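PDB 1DC1: type II restriction enzyme BsoBI from Geobacillus stearothermophilus, which cuts double-stranded DNA at the degenerate sequence 5'-CYCGRG-3', cleaving after the first C as a homodimer to leave terminal 5'-phosphates. Local coordinates for residues N266-E270 / K271-P275. Residues are numbered along the deposited sequence; the frame is centred on the assembly and turned at random.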
loop_
_atom_site.group_PDB
_atom_site.type_symbol
_atom_site.label_atom_id
_atom_site.label_comp_id
_atom_site.label_asym_id
_atom_site.label_seq_id
_atom_site.Cartn_x
_atom_site.Cartn_y
_atom_site.Cartn_z
ATOM N N ASN D 266 12.872 17.327 11.743
ATOM C CA ASN D 266 13.835 16.939 12.757
ATOM C C ASN D 266 15.266 17.170 12.268
ATOM O O ASN D 266 16.040 17.886 12.918
ATOM C CB ASN D 266 13.635 15.460 13.145
ATOM C CG ASN D 266 12.433 15.243 14.112
ATOM O OD1 ASN D 266 11.860 16.193 14.660
ATOM N ND2 ASN D 266 12.065 13.981 14.316
ATOM N N LYS D 267 15.604 16.592 11.121
ATOM C CA LYS D 267 16.940 16.724 10.588
ATOM C C LYS D 267 17.313 18.185 10.286
ATOM O O LYS D 267 18.418 18.654 10.619
ATOM C CB LYS D 267 17.047 15.876 9.337
ATOM C CG LYS D 267 17.161 14.418 9.664
ATOM C CD LYS D 267 18.333 14.207 10.609
ATOM C CE LYS D 267 18.585 12.741 10.837
ATOM N NZ LYS D 267 20.045 12.448 10.733
ATOM N N PHE D 268 16.399 18.920 9.657
ATOM C CA PHE D 268 16.719 20.305 9.338
ATOM C C PHE D 268 16.908 21.171 10.610
ATOM O O PHE D 268 17.836 21.969 10.680
ATOM C CB PHE D 268 15.655 20.943 8.385
ATOM C CG PHE D 268 15.942 20.722 6.900
ATOM C CD1 PHE D 268 15.582 19.511 6.274
ATOM C CD2 PHE D 268 16.693 21.648 6.172
ATOM C CE1 PHE D 268 15.989 19.218 4.930
ATOM C CE2 PHE D 268 17.109 21.385 4.842
ATOM C CZ PHE D 268 16.758 20.159 4.213
ATOM N N SER D 269 16.047 21.007 11.608
ATOM C CA SER D 269 16.132 21.789 12.823
ATOM C C SER D 269 17.442 21.605 13.518
ATOM O O SER D 269 17.968 22.554 14.098
ATOM C CB SER D 269 15.041 21.397 13.786
ATOM O OG SER D 269 13.840 21.956 13.326
ATOM N N GLU D 270 17.934 20.372 13.481
ATOM C CA GLU D 270 19.201 20.017 14.068
ATOM C C GLU D 270 20.272 20.912 13.526
ATOM O O GLU D 270 21.237 21.238 14.222
ATOM C CB GLU D 270 19.563 18.609 13.695
ATOM C CG GLU D 270 18.849 17.587 14.512
ATOM C CD GLU D 270 19.304 16.210 14.131
ATOM O OE1 GLU D 270 20.325 16.124 13.389
ATOM O OE2 GLU D 270 18.641 15.235 14.562
ATOM N N LYS D 271 20.104 21.281 12.268
ATOM C CA LYS D 271 21.049 22.142 11.589
ATOM C C LYS D 271 20.668 23.602 11.752
ATOM O O LYS D 271 21.273 24.500 11.171
ATOM C CB LYS D 271 21.067 21.811 10.102
ATOM C CG LYS D 271 22.139 20.804 9.755
ATOM C CD LYS D 271 22.286 19.658 10.800
ATOM C CE LYS D 271 23.552 18.799 10.516
ATOM N NZ LYS D 271 24.285 18.365 11.755
ATOM N N GLY D 272 19.664 23.882 12.550
ATOM C CA GLY D 272 19.261 25.272 12.645
ATOM C C GLY D 272 18.446 25.794 11.433
ATOM O O GLY D 272 18.294 27.024 11.231
ATOM N N LEU D 273 17.888 24.889 10.627
ATOM C CA LEU D 273 17.113 25.308 9.482
ATOM C C LEU D 273 15.619 25.041 9.663
ATOM O O LEU D 273 15.189 24.092 10.295
ATOM C CB LEU D 273 17.622 24.621 8.240
ATOM C CG LEU D 273 19.081 24.938 8.002
ATOM C CD1 LEU D 273 19.670 24.055 6.959
ATOM C CD2 LEU D 273 19.136 26.371 7.618
ATOM N N SER D 274 14.809 25.934 9.137
ATOM C CA SER D 274 13.370 25.724 9.199
ATOM C C SER D 274 12.724 25.827 7.787
ATOM O O SER D 274 11.958 26.767 7.548
ATOM C CB SER D 274 12.674 26.753 10.115
ATOM O OG SER D 274 13.089 26.657 11.445
ATOM N N PRO D 275 13.021 24.890 6.837
ATOM C CA PRO D 275 12.386 24.999 5.504
ATOM C C PRO D 275 10.848 24.934 5.667
ATOM O O PRO D 275 10.325 24.400 6.686
ATOM C CB PRO D 275 12.910 23.779 4.750
ATOM C CG PRO D 275 13.310 22.798 5.820
ATOM C CD PRO D 275 13.878 23.694 6.927
HETATM O O HOH W 1 12.954 22.368 10.554
HETATM O O HOH W 2 11.971 24.377 12.569
#
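A Schellman motif closes the helix that begins at residue 247 and turns the chain toward strand 276-281, part of the mixed sheet of this PDDEXK-clan nuclease: Leu273 N bonds back to Phe268 O (2.9 Å), and Gly272 N to Ser269 O (2.7 Å). Gly272 is the C-prime residue; its positive phi would jam a CB against the preceding carbonyl oxygen. Phe268 O is gripped twice, since Lys271 N also donates to it, from the other face of the carbonyl plane and with a more bent bond (132°). Beyond the turn, Pro275 folds back over one face of the buried Phe268 ring. Its CG lies 3.9 Å from the ring centroid, a CH-pi contact displaced toward the CG/CD2 side of the ring, while its CD also packs against Phe268 CB. Leu273 approaches from another direction, with CB in the ring plane at the edge, 3.7 Å from Phe268 CD2. Tyr235 adds an edge-to-face ring contact, and Pro232 touches Leu273. An alanine in place of Phe268 would probably leave Pro275 CG without an aromatic face and open a gap beside Leu273. On the exposed side, chi1 of -76° turns Ser269 OG back along the helix, to hydrogen-bond with Arg265 O. Two waters donate to this hydroxyl oxygen: one also bonds to Ser274 OG, and the other spans the turn, donating to Leu273 O at 2.8 Å.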